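Local structure of phosphoethanolamine N-methyltransferase 1 (Haemonchus contortus, 4KRG) at residues 277-282 with 308-313; 379-384 with 402-407. The protein catalyses methyl transfer from S-adenosylmethionine to phosphoethanolamine, a step in the phosphocholine biosynthesis of nematodes. One frame throughout, in Å; residues are numbered along the deposited sequence.

Contact 1: residues 277-282 with 308-313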
loop_
_atom_site.group_PDB
_atom_site.type_symbol
_atom_site.label_atom_id
_atom_site.label_comp_id
_atom_site.label_asym_id
_atom_site.label_seq_id
_atom_site.Cartn_x
_atom_site.Cartn_y
_atom_site.Cartn_z
ATOM N N SER A 277 6.700 19.729 -9.650
ATOM C CA SER A 277 6.252 18.999 -10.841
ATOM C C SER A 277 6.157 19.966 -12.010
ATOM O O SER A 277 5.824 21.133 -11.815
ATOM C CB SER A 277 4.895 18.334 -10.591
ATOM O OG SER A 277 4.422 17.680 -11.760
ATOM N N TRP A 278 6.442 19.507 -13.226
ATOM C CA TRP A 278 6.340 20.422 -14.357
ATOM C C TRP A 278 4.910 20.871 -14.572
ATOM O O TRP A 278 4.666 21.917 -15.154
ATOM C CB TRP A 278 6.943 19.853 -15.646
ATOM C CG TRP A 278 6.212 18.741 -16.354
ATOM C CD1 TRP A 278 6.550 17.422 -16.351
ATOM C CD2 TRP A 278 5.087 18.867 -17.235
ATOM N NE1 TRP A 278 5.692 16.711 -17.152
ATOM C CE2 TRP A 278 4.785 17.571 -17.710
ATOM C CE3 TRP A 278 4.296 19.936 -17.662
ATOM C CZ2 TRP A 278 3.724 17.321 -18.581
ATOM C CZ3 TRP A 278 3.245 19.688 -18.526
ATOM C CH2 TRP A 278 2.970 18.391 -18.978
ATOM N N THR A 279 3.971 20.082 -14.062
ATOM C CA THR A 279 2.558 20.363 -14.258
ATOM C C THR A 279 2.048 21.457 -13.323
ATOM O O THR A 279 0.930 21.934 -13.488
ATOM C CB THR A 279 1.713 19.095 -14.054
ATOM O OG1 THR A 279 1.889 18.633 -12.714
ATOM C CG2 THR A 279 2.143 18.003 -15.009
ATOM N N ASP A 280 2.859 21.839 -12.336
ATOM C CA ASP A 280 2.473 22.880 -11.384
ATOM C C ASP A 280 2.030 24.147 -12.094
ATOM O O ASP A 280 0.953 24.680 -11.817
ATOM C CB ASP A 280 3.636 23.250 -10.454
ATOM C CG ASP A 280 4.068 22.106 -9.564
ATOM O OD1 ASP A 280 3.397 21.063 -9.564
ATOM O OD2 ASP A 280 5.080 22.265 -8.852
ATOM N N LYS A 281 2.879 24.619 -13.005
ATOM C CA LYS A 281 2.633 25.845 -13.756
ATOM C C LYS A 281 1.346 25.747 -14.573
ATOM O O LYS A 281 0.614 26.726 -14.708
ATOM C CB LYS A 281 3.822 26.155 -14.671
ATOM C CG LYS A 281 3.621 27.357 -15.597
ATOM C CD LYS A 281 3.950 28.675 -14.893
ATOM C CE LYS A 281 3.317 29.887 -15.575
ATOM N NZ LYS A 281 3.814 30.113 -16.956
ATOM N N ILE A 282 1.070 24.559 -15.102
ATOM C CA ILE A 282 -0.134 24.324 -15.901
ATOM C C ILE A 282 -1.396 24.322 -15.048
ATOM O O ILE A 282 -2.365 25.008 -15.357
ATOM C CB ILE A 282 -0.056 22.979 -16.642
ATOM C CG1 ILE A 282 1.208 22.907 -17.505
ATOM C CG2 ILE A 282 -1.308 22.756 -17.462
ATOM C CD1 ILE A 282 1.345 24.028 -18.487
ATOM N N PRO A 308 6.829 9.028 -16.287
ATOM C CA PRO A 308 6.862 8.994 -14.820
ATOM C C PRO A 308 6.736 10.385 -14.203
ATOM O O PRO A 308 6.347 10.527 -13.040
ATOM C CB PRO A 308 8.245 8.406 -14.517
ATOM C CG PRO A 308 9.061 8.713 -15.729
ATOM C CD PRO A 308 8.115 8.635 -16.884
ATOM N N PHE A 309 7.060 11.404 -14.993
ATOM C CA PHE A 309 7.056 12.782 -14.519
ATOM C C PHE A 309 5.711 13.478 -14.689
ATOM O O PHE A 309 5.526 14.608 -14.231
ATOM C CB PHE A 309 8.164 13.571 -15.218
ATOM C CG PHE A 309 9.509 12.910 -15.124
ATOM C CD1 PHE A 309 10.065 12.626 -13.887
ATOM C CD2 PHE A 309 10.207 12.553 -16.265
ATOM C CE1 PHE A 309 11.294 12.003 -13.788
ATOM C CE2 PHE A 309 11.437 11.939 -16.173
ATOM C CZ PHE A 309 11.983 11.660 -14.929
ATOM N N LEU A 310 4.777 12.806 -15.354
ATOM C CA LEU A 310 3.434 13.351 -15.523
ATOM C C LEU A 310 2.583 12.988 -14.306
ATOM O O LEU A 310 2.083 11.868 -14.190
ATOM C CB LEU A 310 2.789 12.832 -16.811
ATOM C CG LEU A 310 1.392 13.352 -17.167
ATOM C CD1 LEU A 310 1.367 14.873 -17.142
ATOM C CD2 LEU A 310 0.970 12.847 -18.530
ATOM N N HIS A 311 2.443 13.943 -13.394
ATOM C CA HIS A 311 1.650 13.747 -12.188
ATOM C C HIS A 311 1.305 15.086 -11.548
ATOM O O HIS A 311 1.652 16.142 -12.069
ATOM C CB HIS A 311 2.381 12.837 -11.188
ATOM C CG HIS A 311 3.591 13.464 -10.565
ATOM N ND1 HIS A 311 3.934 13.270 -9.245
ATOM C CD2 HIS A 311 4.544 14.276 -11.082
ATOM C CE1 HIS A 311 5.042 13.932 -8.975
ATOM N NE2 HIS A 311 5.433 14.554 -10.074
ATOM N N VAL A 312 0.617 15.018 -10.415
ATOM C CA VAL A 312 0.141 16.184 -9.687
ATOM C C VAL A 312 1.017 16.363 -8.462
ATOM O O VAL A 312 1.315 15.392 -7.764
ATOM C CB VAL A 312 -1.314 15.968 -9.214
ATOM C CG1 VAL A 312 -1.764 17.100 -8.301
ATOM C CG2 VAL A 312 -2.252 15.823 -10.397
ATOM N N ASN A 313 1.441 17.596 -8.205
ATOM C CA ASN A 313 2.253 17.891 -7.033
ATOM C C ASN A 313 1.335 18.050 -5.829
ATOM O O ASN A 313 0.950 19.163 -5.462
ATOM C CB ASN A 313 3.070 19.162 -7.264
ATOM C CG ASN A 313 4.101 19.401 -6.190
ATOM O OD1 ASN A 313 4.054 18.797 -5.115
ATOM N ND2 ASN A 313 5.045 20.295 -6.473
HETATM O O HOH W 1 6.885 16.518 -12.877
HETATM O O HOH W 2 1.152 19.632 -10.039
#
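The carbonyl oxygen of His311 is the polar hub where the turn and helix start at 277-282 meet the loop 308-313. Thr279, its hydroxyl in the crowded position between N and C (chi1 61°), donates from OG1 to His311 O over a short 2.6 Å, arriving nearly along the C=O axis. Ser277 OG stands 3.2 Å from the same His311 O and 2.9 Å from Thr279 OG1, and its single proton could serve either oxygen. A second polar grip is on Asp280 OD2: Asn313 ND2 reaches its syn lone pair at 3.1 Å in an almost straight bond (163°), while Ser277 N comes in from above the carboxylate plane. Asp280 OD1 and Thr279 OG1 share a water that also takes the N-H of Asn313, and another water links Trp278 N to Phe309 O.

The apolar part is packing around the indole of Trp278: the Thr279 methyl CG2 sits 3.7 Å above the ring plane, over its centre, and Leu310 CD1 meets CZ2 obliquely at 3.7 Å. Tyr459 lies edge-to-face with the indole.

The Ser277-Asp280 stretch is a type I beta turn, closed by Asp280 N to Ser277 O and running into a short helix. It is strapped to the loop between strand 297-302 and helix 314-321, which Asn313 opens as N-cap residue, OD1 accepting from Leu316 N.

Contact 2: residues 379-384 with 402-407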
loop_
_atom_site.group_PDB
_atom_site.type_symbol
_atom_site.label_atom_id
_atom_site.label_comp_id
_atom_site.label_asym_id
_atom_site.label_seq_id
_atom_site.Cartn_x
_atom_site.Cartn_y
_atom_site.Cartn_z
ATOM N N GLU A 379 -3.973 12.285 -17.019
ATOM C CA GLU A 379 -4.223 11.076 -17.822
ATOM C C GLU A 379 -5.490 10.279 -17.491
ATOM O O GLU A 379 -5.520 9.066 -17.702
ATOM C CB GLU A 379 -3.035 10.111 -17.745
ATOM C CG GLU A 379 -1.759 10.614 -18.327
ATOM C CD GLU A 379 -0.640 9.603 -18.207
ATOM O OE1 GLU A 379 -0.231 9.291 -17.068
ATOM O OE2 GLU A 379 -0.179 9.104 -19.254
ATOM N N LEU A 380 -6.530 10.935 -16.991
ATOM C CA LEU A 380 -7.768 10.221 -16.653
ATOM C C LEU A 380 -8.453 9.614 -17.874
ATOM O O LEU A 380 -8.679 8.407 -17.928
ATOM C CB LEU A 380 -8.751 11.135 -15.920
ATOM C CG LEU A 380 -10.046 10.448 -15.471
ATOM C CD1 LEU A 380 -9.790 9.504 -14.295
ATOM C CD2 LEU A 380 -11.114 11.474 -15.123
ATOM N N LEU A 381 -8.792 10.457 -18.845
ATOM C CA LEU A 381 -9.469 9.999 -20.059
ATOM C C LEU A 381 -8.558 9.096 -20.887
ATOM O O LEU A 381 -9.025 8.182 -21.561
ATOM C CB LEU A 381 -9.931 11.186 -20.907
ATOM C CG LEU A 381 -10.594 12.360 -20.186
ATOM C CD1 LEU A 381 -11.015 13.433 -21.178
ATOM C CD2 LEU A 381 -11.787 11.902 -19.396
ATOM N N ALA A 382 -7.257 9.357 -20.819
ATOM C CA ALA A 382 -6.279 8.625 -21.609
ATOM C C ALA A 382 -6.166 7.158 -21.187
ATOM O O ALA A 382 -5.948 6.282 -22.020
ATOM C CB ALA A 382 -4.922 9.313 -21.522
ATOM N N THR A 383 -6.332 6.892 -19.893
ATOM C CA THR A 383 -6.066 5.558 -19.347
ATOM C C THR A 383 -7.293 4.785 -18.849
ATOM O O THR A 383 -7.230 3.565 -18.685
ATOM C CB THR A 383 -5.023 5.609 -18.207
ATOM O OG1 THR A 383 -5.595 6.243 -17.060
ATOM C CG2 THR A 383 -3.793 6.379 -18.638
ATOM N N CYS A 384 -8.398 5.487 -18.597
ATOM C CA CYS A 384 -9.598 4.859 -18.034
ATOM C C CYS A 384 -10.758 4.805 -19.019
ATOM O O CYS A 384 -10.860 5.657 -19.906
ATOM C CB CYS A 384 -10.053 5.620 -16.790
ATOM S SG CYS A 384 -8.776 5.794 -15.543
ATOM N N VAL A 402 -13.847 19.291 -11.038
ATOM C CA VAL A 402 -12.699 18.500 -11.448
ATOM C C VAL A 402 -11.805 19.324 -12.366
ATOM O O VAL A 402 -12.259 20.274 -13.005
ATOM C CB VAL A 402 -13.117 17.194 -12.155
ATOM C CG1 VAL A 402 -14.127 16.429 -11.312
ATOM C CG2 VAL A 402 -13.702 17.496 -13.528
ATOM N N VAL A 403 -10.526 18.967 -12.396
ATOM C CA VAL A 403 -9.560 19.571 -13.301
ATOM C C VAL A 403 -8.714 18.438 -13.865
ATOM O O VAL A 403 -8.108 17.674 -13.112
ATOM C CB VAL A 403 -8.653 20.604 -12.584
ATOM C CG1 VAL A 403 -7.656 21.215 -13.557
ATOM C CG2 VAL A 403 -9.480 21.699 -11.943
ATOM N N LEU A 404 -8.695 18.309 -15.186
ATOM C CA LEU A 404 -7.951 17.229 -15.825
ATOM C C LEU A 404 -6.874 17.785 -16.741
ATOM O O LEU A 404 -7.139 18.691 -17.521
ATOM C CB LEU A 404 -8.889 16.349 -16.649
ATOM C CG LEU A 404 -10.156 15.876 -15.948
ATOM C CD1 LEU A 404 -11.037 15.122 -16.924
ATOM C CD2 LEU A 404 -9.812 15.007 -14.755
ATOM N N LEU A 405 -5.663 17.248 -16.641
ATOM C CA LEU A 405 -4.627 17.516 -17.637
ATOM C C LEU A 405 -4.512 16.254 -18.473
ATOM O O LEU A 405 -4.346 15.158 -17.935
ATOM C CB LEU A 405 -3.289 17.857 -16.976
ATOM C CG LEU A 405 -2.099 18.193 -17.887
ATOM C CD1 LEU A 405 -2.411 19.368 -18.816
ATOM C CD2 LEU A 405 -0.864 18.491 -17.055
ATOM N N GLU A 406 -4.636 16.392 -19.786
ATOM C CA GLU A 406 -4.714 15.219 -20.645
ATOM C C GLU A 406 -3.730 15.251 -21.801
ATOM O O GLU A 406 -3.703 16.215 -22.557
ATOM C CB GLU A 406 -6.130 15.079 -21.204
ATOM C CG GLU A 406 -7.166 14.701 -20.180
ATOM C CD GLU A 406 -6.941 13.313 -19.622
ATOM O OE1 GLU A 406 -6.383 12.448 -20.342
ATOM O OE2 GLU A 406 -7.324 13.089 -18.454
ATOM N N PRO A 407 -2.927 14.184 -21.952
ATOM C CA PRO A 407 -2.108 14.044 -23.158
ATOM C C PRO A 407 -2.961 13.595 -24.348
ATOM O O PRO A 407 -3.767 12.673 -24.235
ATOM C CB PRO A 407 -1.109 12.949 -22.772
ATOM C CG PRO A 407 -1.838 12.120 -21.779
ATOM C CD PRO A 407 -2.697 13.082 -20.998
#
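Glu406 reaches off its strand and curls beneath the start of the short helix 380-383. Its chain bends sharply at chi2 (-66°), which lays the carboxylate against the N-H groups of the first turn. OE2 accepts from Leu381 N at 3.0 Å and OE1 from Ala382 N at 3.2 Å, both donors lying above the carboxylate plane. The partial positive charge of the helix start would probably stabilise the ionised form of this buried acid. The aliphatic part of the same chain fills space too, with CG running crosswise under Leu381 CG and CD1.

On one flank of Glu406, the forked end of Leu404 is the bump. Its CD2 presses on Leu380 CD2 at 3.8 Å, and its CD1 fits into the hollow between Leu380 CD2 and Leu381 CD2, at 4.1 Å from each. Farther along the strand, Pro407 seats its ring against the notch between Glu379 and Ala382: CG lies 3.8 Å from Glu379 CG and 4.2 Å from Ala382 CB. Glu379 lays its extended chain across the proline at about a right angle, carrying its carboxylate on to the backbone N-H groups of Gln305 and Arg306.

The backbones are stitched by Glu379 N to Leu405 O (3.0 Å, 159°), which continues the parallel pairing of strand 372-378 with 400-408 to the very N-cap of the helix. Met375 and Ala377 of the first strand flank Leu404, strand 458-465 pairs on the other edge of 400-408, and Arg419 of helix 413-422 ties down Leu381 O and Cys384 O.

Overall arrangement
Both contacts lie at the C-terminal ends of parallel strands in the second half of the chain, whose strand order is that of a Rossmann-like methyltransferase fold, away from the S-adenosylhomocysteine pocket of the first half. Their centres are about 13 Å apart and they touch directly: Leu310 CD2 packs on Glu379 CG at 3.5 Å, and Leu405 CD2 meets Thr279 CG2 at 3.7 Å. Contact 1, the more thoroughly buried, joins a turn leading into a short helix to an irregular loop, where hydroxyls, a carbonyl, a carboxylate-amide bond and bridging waters carry most of the polar contact. Contact 2, which reaches the surface at Ala382, joins a helix start to a regular strand and combines a carboxylate on helix N-H groups with leucine packing.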